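Local coordinates for protein carbon monoxide oxidation system transcription regulator CooA-1 (Carboxydothermus hydrogenoformans, PDB 2FMY) that senses carbon monoxide through a bound haem and, as a member of the CRP-like family of DNA-binding regulators, probably switches on genes for carbon monoxide oxidation, at residues 37-42 / 78-83; 44-49 / 97-102. One frame throughout, in Å; residues are numbered along the deposited sequence.

Interactions 1 and 2 build adjoining parts of one haem pocket from four segments. These alternate along the chain, 37-42, 44-49, 78-83, 97-102, and the centres of the two contacts lie about 11 Å apart within the cyclic nucleotide-binding domain. Strands 77-79 and 47-53 are neighbours in one antiparallel sheet, whereas strand 37-39 is an edge of another. Interaction 1 supplies one ligand of the haem iron, His-81, and a grip on a propionate; interaction 2 supplies apolar groups along the porphyrin. Two probable hydrogen bonds join them, Thr-80 OG1 to Arg-45 O and His-81 ND1 to Asn-46 OD1; the latter probably helps to fix the rotation of the histidine ring.

Interaction 1: 37-42 / 78-83; sequences ILYTPN and FCTHTR. With HEM (protoporphyrin IX containing Fe), chain E.
Thr-80 sets its methyl CG2 squarely over one face of the Tyr-39 ring, 3.4 Å from the centroid of that ring and only 2° off its normal, a CH-pi contact. A chi1 of 69° puts OG1 between the backbone N and the carbonyl carbon, leaving CG2 for the ring; OG1 is hydrogen-bonded to the backbone Arg-45 O and Leu-47 N.

Backbone contacts continue the seam. Asn-42 N gives a weak hydrogen bond to Thr-82 O (3.0 Å), and Asn-42 CA brings a C-H to Thr-80 O, as Pro-41 CA does to Thr-82 O.

One axial haem ligand comes from 78-83: His-81 NE2 binds the iron at 2.2 Å, a second ligating atom coming from outside the two segments. Cys-79 SG sits over one face of the His-81 ring, 3.4 Å above its plane. Propionate oxygen O1D takes two bonds from Arg-83, from its backbone N (2.8 Å) and from NE (2.9 Å, nearly straight at 172°). The other oxygen, O2D, receives Arg-83 NH2 at 2.5 Å, so the carboxylate meets the guanidinium edge-on. A leucine here would probably leave the propionate charge without its mate and the carboxylate freer to turn.

Arg-83 NH1 also forms a salt bridge with Asp-190 and a hydrogen bond with Thr-129, and NH2 bonds the backbone carbonyl of Lys-125, all three of the second subunit. Leu-38 and Tyr-39 form a classic beta bulge facing Ile-86 of strand 85-88, and Phe-78 leans on Val-119 and Leu-123 of helix 111-135.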
loop_
_atom_site.group_PDB
_atom_site.type_symbol
_atom_site.label_atom_id
_atom_site.label_comp_id
_atom_site.label_asym_id
_atom_site.label_seq_id
_atom_site.Cartn_x
_atom_site.Cartn_y
_atom_site.Cartn_z
ATOM N N ILE A 37 8.678 -16.850 -13.651
ATOM C CA ILE A 37 8.810 -16.130 -12.392
ATOM C C ILE A 37 10.151 -15.386 -12.394
ATOM O O ILE A 37 11.219 -16.005 -12.443
ATOM C CB ILE A 37 8.731 -17.083 -11.163
ATOM C CG1 ILE A 37 7.469 -17.965 -11.213
ATOM C CG2 ILE A 37 8.831 -16.307 -9.851
ATOM C CD1 ILE A 37 6.151 -17.229 -11.015
ATOM N N LEU A 38 10.085 -14.059 -12.356
ATOM C CA LEU A 38 11.283 -13.229 -12.283
ATOM C C LEU A 38 11.906 -13.336 -10.899
ATOM O O LEU A 38 13.070 -13.697 -10.762
ATOM C CB LEU A 38 10.963 -11.761 -12.605
ATOM C CG LEU A 38 10.882 -11.365 -14.085
ATOM C CD1 LEU A 38 9.633 -11.920 -14.753
ATOM C CD2 LEU A 38 10.943 -9.861 -14.264
ATOM N N TYR A 39 11.106 -13.033 -9.881
ATOM C CA TYR A 39 11.572 -12.972 -8.505
ATOM C C TYR A 39 10.506 -13.489 -7.547
ATOM O O TYR A 39 9.313 -13.219 -7.718
ATOM C CB TYR A 39 11.950 -11.531 -8.122
ATOM C CG TYR A 39 12.942 -10.875 -9.059
ATOM C CD1 TYR A 39 14.259 -11.333 -9.146
ATOM C CD2 TYR A 39 12.564 -9.799 -9.865
ATOM C CE1 TYR A 39 15.173 -10.740 -10.017
ATOM C CE2 TYR A 39 13.473 -9.193 -10.732
ATOM C CZ TYR A 39 14.777 -9.672 -10.801
ATOM O OH TYR A 39 15.688 -9.083 -11.653
ATOM N N THR A 40 10.964 -14.243 -6.550
ATOM C CA THR A 40 10.158 -14.631 -5.401
ATOM C C THR A 40 10.270 -13.519 -4.345
ATOM O O THR A 40 11.087 -12.615 -4.509
ATOM C CB THR A 40 10.634 -15.978 -4.833
ATOM O OG1 THR A 40 12.047 -15.929 -4.595
ATOM C CG2 THR A 40 10.345 -17.099 -5.822
ATOM N N PRO A 41 9.424 -13.541 -3.290
ATOM C CA PRO A 41 9.561 -12.545 -2.225
ATOM C C PRO A 41 10.975 -12.441 -1.647
ATOM O O PRO A 41 11.524 -13.453 -1.176
ATOM C CB PRO A 41 8.597 -13.050 -1.156
ATOM C CG PRO A 41 7.545 -13.771 -1.920
ATOM C CD PRO A 41 8.271 -14.429 -3.054
ATOM N N ASN A 42 11.546 -11.226 -1.692
ATOM C CA ASN A 42 12.809 -10.907 -1.001
ATOM C C ASN A 42 13.981 -11.811 -1.389
ATOM O O ASN A 42 14.620 -12.404 -0.511
ATOM C CB ASN A 42 12.633 -10.971 0.529
ATOM C CG ASN A 42 11.584 -10.008 1.050
ATOM O OD1 ASN A 42 11.674 -8.799 0.844
ATOM N ND2 ASN A 42 10.599 -10.545 1.773
ATOM N N PHE A 78 10.469 -1.396 -10.547
ATOM C CA PHE A 78 10.144 -2.133 -9.331
ATOM C C PHE A 78 11.427 -2.698 -8.726
ATOM O O PHE A 78 12.516 -2.361 -9.175
ATOM C CB PHE A 78 9.053 -3.203 -9.565
ATOM C CG PHE A 78 8.236 -3.503 -8.326
ATOM C CD1 PHE A 78 7.527 -2.486 -7.677
ATOM C CD2 PHE A 78 8.202 -4.788 -7.792
ATOM C CE1 PHE A 78 6.814 -2.755 -6.518
ATOM C CE2 PHE A 78 7.486 -5.060 -6.642
ATOM C CZ PHE A 78 6.789 -4.047 -6.004
ATOM N N CYS A 79 11.301 -3.525 -7.697
ATOM C CA CYS A 79 12.466 -4.047 -6.977
ATOM C C CYS A 79 12.254 -5.487 -6.532
ATOM O O CYS A 79 11.175 -6.061 -6.718
ATOM C CB CYS A 79 12.763 -3.182 -5.759
ATOM S SG CYS A 79 11.522 -3.360 -4.465
ATOM N N THR A 80 13.291 -6.059 -5.930
ATOM C CA THR A 80 13.255 -7.440 -5.504
ATOM C C THR A 80 13.166 -7.579 -3.983
ATOM O O THR A 80 13.341 -8.669 -3.468
ATOM C CB THR A 80 14.498 -8.218 -6.009
ATOM O OG1 THR A 80 15.666 -7.749 -5.331
ATOM C CG2 THR A 80 14.695 -8.034 -7.510
ATOM N N HIS A 81 12.905 -6.490 -3.260
ATOM C CA HIS A 81 12.921 -6.565 -1.784
ATOM C C HIS A 81 11.540 -6.405 -1.143
ATOM O O HIS A 81 11.402 -5.881 -0.034
ATOM C CB HIS A 81 13.986 -5.639 -1.155
ATOM C CG HIS A 81 13.811 -4.189 -1.487
ATOM N ND1 HIS A 81 14.572 -3.547 -2.441
ATOM C CD2 HIS A 81 12.954 -3.258 -1.001
ATOM C CE1 HIS A 81 14.196 -2.283 -2.523
ATOM N NE2 HIS A 81 13.217 -2.081 -1.662
ATOM N N THR A 82 10.520 -6.887 -1.849
ATOM C CA THR A 82 9.146 -6.872 -1.349
ATOM C C THR A 82 8.661 -8.299 -1.112
ATOM O O THR A 82 9.270 -9.257 -1.592
ATOM C CB THR A 82 8.162 -6.164 -2.323
ATOM O OG1 THR A 82 7.801 -7.064 -3.377
ATOM C CG2 THR A 82 8.777 -4.878 -2.922
ATOM N N ARG A 83 7.553 -8.430 -0.392
ATOM C CA ARG A 83 6.961 -9.738 -0.118
ATOM C C ARG A 83 6.098 -10.310 -1.258
ATOM O O ARG A 83 5.353 -11.271 -1.057
ATOM C CB ARG A 83 6.158 -9.682 1.185
ATOM C CG ARG A 83 7.033 -9.788 2.440
ATOM C CD ARG A 83 6.278 -9.306 3.667
ATOM N NE ARG A 83 6.050 -7.861 3.627
ATOM C CZ ARG A 83 5.260 -7.192 4.467
ATOM N NH1 ARG A 83 4.586 -7.827 5.430
ATOM N NH2 ARG A 83 5.136 -5.876 4.342
HETATM C CHA HEM E . 11.030 -1.724 1.464
HETATM C CHB HEM E . 15.117 0.774 0.714
HETATM C CHC HEM E . 13.967 1.159 -4.006
HETATM C CHD HEM E . 9.487 -0.459 -3.023
HETATM C C1A HEM E . 12.265 -1.140 1.669
HETATM C C2A HEM E . 13.069 -1.217 2.883
HETATM C C3A HEM E . 14.205 -0.520 2.688
HETATM C C4A HEM E . 14.157 0.009 1.332
HETATM C CMA HEM E . 15.364 -0.334 3.712
HETATM C CAA HEM E . 12.649 -1.950 4.182
HETATM C CBA HEM E . 11.963 -0.886 5.038
HETATM C CGA HEM E . 11.707 -1.336 6.457
HETATM O O1A HEM E . 12.676 -1.697 7.185
HETATM O O2A HEM E . 10.522 -1.321 6.869
HETATM C C1B HEM E . 15.143 1.137 -0.618
HETATM C C2B HEM E . 16.141 1.978 -1.241
HETATM C C3B HEM E . 15.829 2.086 -2.550
HETATM C C4B HEM E . 14.620 1.317 -2.797
HETATM C CMB HEM E . 17.330 2.610 -0.477
HETATM C CAB HEM E . 16.570 2.890 -3.638
HETATM C CBB HEM E . 17.881 3.119 -3.592
HETATM C C1C HEM E . 12.671 0.727 -4.187
HETATM C C2C HEM E . 11.936 0.612 -5.436
HETATM C C3C HEM E . 10.691 0.173 -5.156
HETATM C C4C HEM E . 10.594 -0.011 -3.721
HETATM C CMC HEM E . 12.505 0.936 -6.837
HETATM C CAC HEM E . 9.541 -0.114 -6.151
HETATM C CBC HEM E . 9.015 0.884 -6.874
HETATM C C1D HEM E . 9.473 -0.998 -1.750
HETATM C C2D HEM E . 8.357 -1.687 -1.122
HETATM C C3D HEM E . 8.844 -2.068 0.279
HETATM C C4D HEM E . 10.200 -1.593 0.365
HETATM C CMD HEM E . 6.964 -1.961 -1.724
HETATM C CAD HEM E . 8.048 -2.838 1.353
HETATM C CBD HEM E . 8.237 -4.298 0.984
HETATM C CGD HEM E . 7.385 -5.219 1.816
HETATM O O1D HEM E . 7.210 -6.386 1.416
HETATM O O2D HEM E . 6.894 -4.794 2.889
HETATM N NA HEM E . 12.966 -0.387 0.750
HETATM N NB HEM E . 14.238 0.752 -1.596
HETATM N NC HEM E . 11.821 0.330 -3.176
HETATM N ND HEM E . 10.521 -0.969 -0.834
HETATM FE FE HEM E . 12.352 -0.158 -1.221
#

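Interaction 2: 44-49 / 97-102; sequences ERNLVF and TDIRNF. With HEM (protoporphyrin IX containing Fe), chain E.
Asp-98 OD2 is gripped by two arginines from different segments, in a salt-bridge network of Arg-45, Asp-98 and Arg-100. Arg-45 NH2 makes its link across the contact, reaching OD2 of Asp-98 at 2.8 Å on the anti lone pair and within the guanidinium plane, whereas Arg-100 NH2 comes from above the carboxylate plane at 3.1 Å. A water that accepts from Asn-46 N donates to the same oxygen. The partner oxygen, Asp-98 OD1, takes Arg-100 N at 3.1 Å and Arg-100 NE, so Arg-100 holds the carboxylate side-on with one nitrogen to each oxygen. With CG anti to the backbone N (chi1 -160°), Asp-98 can both cap the helix and meet Arg-45. The two positive groups would probably stabilise the charged form of the aspartate. Leu-47 CD2 lies 3.4 Å above the Arg-45 guanidinium plane, over its centre.

Next to this network the backbones pair antiparallel, strand 47-53 with strand 92-98, in the beta-roll of the cyclic nucleotide-binding domain, ending where Asp-98 becomes the N-cap of helix 99-108. Val-48 and Thr-97 form a hydrogen-bonded pair, each N giving to the other's O, while Leu-47 and Asp-98 are a non-hydrogen-bonded pair. Ile-99 N, at the start of the helix, donates to Asn-46 O at 3.0 Å and so ties the helix start to the loop before strand 47-53.

On the haem side, Val-48 CG1 stands over the face of the Phe-102 ring, 3.5 Å from the centroid of that ring, and the two side chains cross at about a right angle. The edge of the same ring meets haem CAB. Ile-99 CD1 touches both Asn-46 OD1 and haem C2B, 3.6 Å from the latter, while that amide oxygen accepts from His-81 ND1.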
loop_
_atom_site.group_PDB
_atom_site.type_symbol
_atom_site.label_atom_id
_atom_site.label_comp_id
_atom_site.label_asym_id
_atom_site.label_seq_id
_atom_site.Cartn_x
_atom_site.Cartn_y
_atom_site.Cartn_z
ATOM N N GLU A 44 17.645 -13.364 -2.767
ATOM C CA GLU A 44 18.987 -13.156 -2.228
ATOM C C GLU A 44 19.547 -11.793 -2.683
ATOM O O GLU A 44 20.000 -10.992 -1.859
ATOM C CB GLU A 44 19.915 -14.323 -2.609
ATOM C CG GLU A 44 19.411 -15.713 -2.128
ATOM C CD GLU A 44 20.402 -16.867 -2.373
ATOM O OE1 GLU A 44 21.306 -16.741 -3.237
ATOM O OE2 GLU A 44 20.270 -17.914 -1.693
ATOM N N ARG A 45 19.480 -11.518 -3.985
ATOM C CA ARG A 45 19.958 -10.245 -4.521
ATOM C C ARG A 45 18.929 -9.129 -4.389
ATOM O O ARG A 45 17.746 -9.300 -4.716
ATOM C CB ARG A 45 20.420 -10.386 -5.973
ATOM C CG ARG A 45 21.763 -11.087 -6.112
ATOM C CD ARG A 45 22.526 -10.594 -7.321
ATOM N NE ARG A 45 23.003 -9.218 -7.164
ATOM C CZ ARG A 45 23.572 -8.513 -8.135
ATOM N NH1 ARG A 45 23.742 -9.047 -9.343
ATOM N NH2 ARG A 45 23.965 -7.269 -7.902
ATOM N N ASN A 46 19.392 -7.988 -3.891
ATOM C CA ASN A 46 18.552 -6.819 -3.755
ATOM C C ASN A 46 18.742 -5.888 -4.963
ATOM O O ASN A 46 19.717 -5.118 -5.040
ATOM C CB ASN A 46 18.821 -6.104 -2.434
ATOM C CG ASN A 46 17.734 -5.102 -2.085
ATOM O OD1 ASN A 46 17.000 -4.636 -2.959
ATOM N ND2 ASN A 46 17.627 -4.765 -0.805
ATOM N N LEU A 47 17.792 -5.972 -5.894
ATOM C CA LEU A 47 17.906 -5.313 -7.183
ATOM C C LEU A 47 16.779 -4.330 -7.429
ATOM O O LEU A 47 15.676 -4.474 -6.893
ATOM C CB LEU A 47 17.938 -6.349 -8.327
ATOM C CG LEU A 47 18.962 -7.488 -8.255
ATOM C CD1 LEU A 47 18.668 -8.563 -9.295
ATOM C CD2 LEU A 47 20.400 -6.971 -8.386
ATOM N N VAL A 48 17.082 -3.319 -8.239
ATOM C CA VAL A 48 16.059 -2.465 -8.804
ATOM C C VAL A 48 16.051 -2.716 -10.300
ATOM O O VAL A 48 17.107 -2.852 -10.923
ATOM C CB VAL A 48 16.273 -0.971 -8.443
ATOM C CG1 VAL A 48 15.277 -0.063 -9.198
ATOM C CG2 VAL A 48 16.128 -0.779 -6.930
ATOM N N PHE A 49 14.855 -2.827 -10.870
ATOM C CA PHE A 49 14.728 -3.108 -12.293
ATOM C C PHE A 49 13.717 -2.217 -12.994
ATOM O O PHE A 49 12.836 -1.627 -12.368
ATOM C CB PHE A 49 14.444 -4.600 -12.549
ATOM C CG PHE A 49 13.046 -5.062 -12.148
ATOM C CD1 PHE A 49 11.990 -5.002 -13.054
ATOM C CD2 PHE A 49 12.813 -5.624 -10.895
ATOM C CE1 PHE A 49 10.714 -5.452 -12.707
ATOM C CE2 PHE A 49 11.544 -6.094 -10.535
ATOM C CZ PHE A 49 10.492 -6.003 -11.438
ATOM N N THR A 97 19.774 -3.294 -11.903
ATOM C CA THR A 97 21.002 -2.877 -11.250
ATOM C C THR A 97 20.893 -3.198 -9.765
ATOM O O THR A 97 19.790 -3.307 -9.234
ATOM C CB THR A 97 21.268 -1.344 -11.458
ATOM O OG1 THR A 97 22.626 -1.025 -11.124
ATOM C CG2 THR A 97 20.323 -0.504 -10.619
ATOM N N ASP A 98 22.031 -3.354 -9.098
ATOM C CA ASP A 98 22.039 -3.505 -7.660
ATOM C C ASP A 98 21.457 -2.251 -7.016
ATOM O O ASP A 98 21.697 -1.146 -7.491
ATOM C CB ASP A 98 23.465 -3.743 -7.158
ATOM C CG ASP A 98 23.500 -4.377 -5.774
ATOM O OD1 ASP A 98 23.259 -3.668 -4.772
ATOM O OD2 ASP A 98 23.791 -5.592 -5.688
ATOM N N ILE A 99 20.697 -2.429 -5.940
ATOM C CA ILE A 99 20.116 -1.312 -5.186
ATOM C C ILE A 99 21.156 -0.238 -4.762
ATOM O O ILE A 99 20.813 0.939 -4.621
ATOM C CB ILE A 99 19.338 -1.846 -3.932
ATOM C CG1 ILE A 99 18.446 -0.760 -3.316
ATOM C CG2 ILE A 99 20.301 -2.471 -2.887
ATOM C CD1 ILE A 99 17.710 -1.198 -2.063
ATOM N N ARG A 100 22.409 -0.649 -4.549
ATOM C CA ARG A 100 23.446 0.270 -4.060
ATOM C C ARG A 100 23.858 1.278 -5.131
ATOM O O ARG A 100 24.218 2.411 -4.813
ATOM C CB ARG A 100 24.652 -0.498 -3.518
ATOM C CG ARG A 100 24.366 -1.244 -2.209
ATOM C CD ARG A 100 25.433 -2.293 -1.923
ATOM N NE ARG A 100 25.155 -3.572 -2.576
ATOM C CZ ARG A 100 25.953 -4.642 -2.513
ATOM N NH1 ARG A 100 27.104 -4.599 -1.853
ATOM N NH2 ARG A 100 25.609 -5.761 -3.132
ATOM N N ASN A 101 23.800 0.850 -6.393
ATOM C CA ASN A 101 23.921 1.739 -7.551
ATOM C C ASN A 101 22.671 2.599 -7.780
ATOM O O ASN A 101 22.772 3.761 -8.162
ATOM C CB ASN A 101 24.254 0.935 -8.822
ATOM C CG ASN A 101 25.673 0.375 -8.809
ATOM O OD1 ASN A 101 26.604 1.028 -8.338
ATOM N ND2 ASN A 101 25.843 -0.838 -9.329
ATOM N N PHE A 102 21.490 2.033 -7.549
ATOM C CA PHE A 102 20.243 2.777 -7.742
ATOM C C PHE A 102 20.082 3.918 -6.742
ATOM O O PHE A 102 19.431 4.930 -7.041
ATOM C CB PHE A 102 19.017 1.858 -7.696
ATOM C CG PHE A 102 17.770 2.498 -8.247
ATOM C CD1 PHE A 102 17.651 2.750 -9.614
ATOM C CD2 PHE A 102 16.730 2.865 -7.403
ATOM C CE1 PHE A 102 16.508 3.345 -10.136
ATOM C CE2 PHE A 102 15.575 3.460 -7.913
ATOM C CZ PHE A 102 15.462 3.703 -9.279
HETATM C CHA HEM E . 11.030 -1.724 1.464
HETATM C CHB HEM E . 15.117 0.774 0.714
HETATM C CHC HEM E . 13.967 1.159 -4.006
HETATM C CHD HEM E . 9.487 -0.459 -3.023
HETATM C C1A HEM E . 12.265 -1.140 1.669
HETATM C C2A HEM E . 13.069 -1.217 2.883
HETATM C C3A HEM E . 14.205 -0.520 2.688
HETATM C C4A HEM E . 14.157 0.009 1.332
HETATM C CMA HEM E . 15.364 -0.334 3.712
HETATM C CAA HEM E . 12.649 -1.950 4.182
HETATM C CBA HEM E . 11.963 -0.886 5.038
HETATM C CGA HEM E . 11.707 -1.336 6.457
HETATM O O1A HEM E . 12.676 -1.697 7.185
HETATM O O2A HEM E . 10.522 -1.321 6.869
HETATM C C1B HEM E . 15.143 1.137 -0.618
HETATM C C2B HEM E . 16.141 1.978 -1.241
HETATM C C3B HEM E . 15.829 2.086 -2.550
HETATM C C4B HEM E . 14.620 1.317 -2.797
HETATM C CMB HEM E . 17.330 2.610 -0.477
HETATM C CAB HEM E . 16.570 2.890 -3.638
HETATM C CBB HEM E . 17.881 3.119 -3.592
HETATM C C1C HEM E . 12.671 0.727 -4.187
HETATM C C2C HEM E . 11.936 0.612 -5.436
HETATM C C3C HEM E . 10.691 0.173 -5.156
HETATM C C4C HEM E . 10.594 -0.011 -3.721
HETATM C CMC HEM E . 12.505 0.936 -6.837
HETATM C CAC HEM E . 9.541 -0.114 -6.151
HETATM C CBC HEM E . 9.015 0.884 -6.874
HETATM C C1D HEM E . 9.473 -0.998 -1.750
HETATM C C2D HEM E . 8.357 -1.687 -1.122
HETATM C C3D HEM E . 8.844 -2.068 0.279
HETATM C C4D HEM E . 10.200 -1.593 0.365
HETATM C CMD HEM E . 6.964 -1.961 -1.724
HETATM C CAD HEM E . 8.048 -2.838 1.353
HETATM C CBD HEM E . 8.237 -4.298 0.984
HETATM C CGD HEM E . 7.385 -5.219 1.816
HETATM O O1D HEM E . 7.210 -6.386 1.416
HETATM O O2D HEM E . 6.894 -4.794 2.889
HETATM N NA HEM E . 12.966 -0.387 0.750
HETATM N NB HEM E . 14.238 0.752 -1.596
HETATM N NC HEM E . 11.821 0.330 -3.176
HETATM N ND HEM E . 10.521 -0.969 -0.834
HETATM FE FE HEM E . 12.352 -0.158 -1.221
HETATM O O HOH W 1 22.121 -7.405 -3.702
#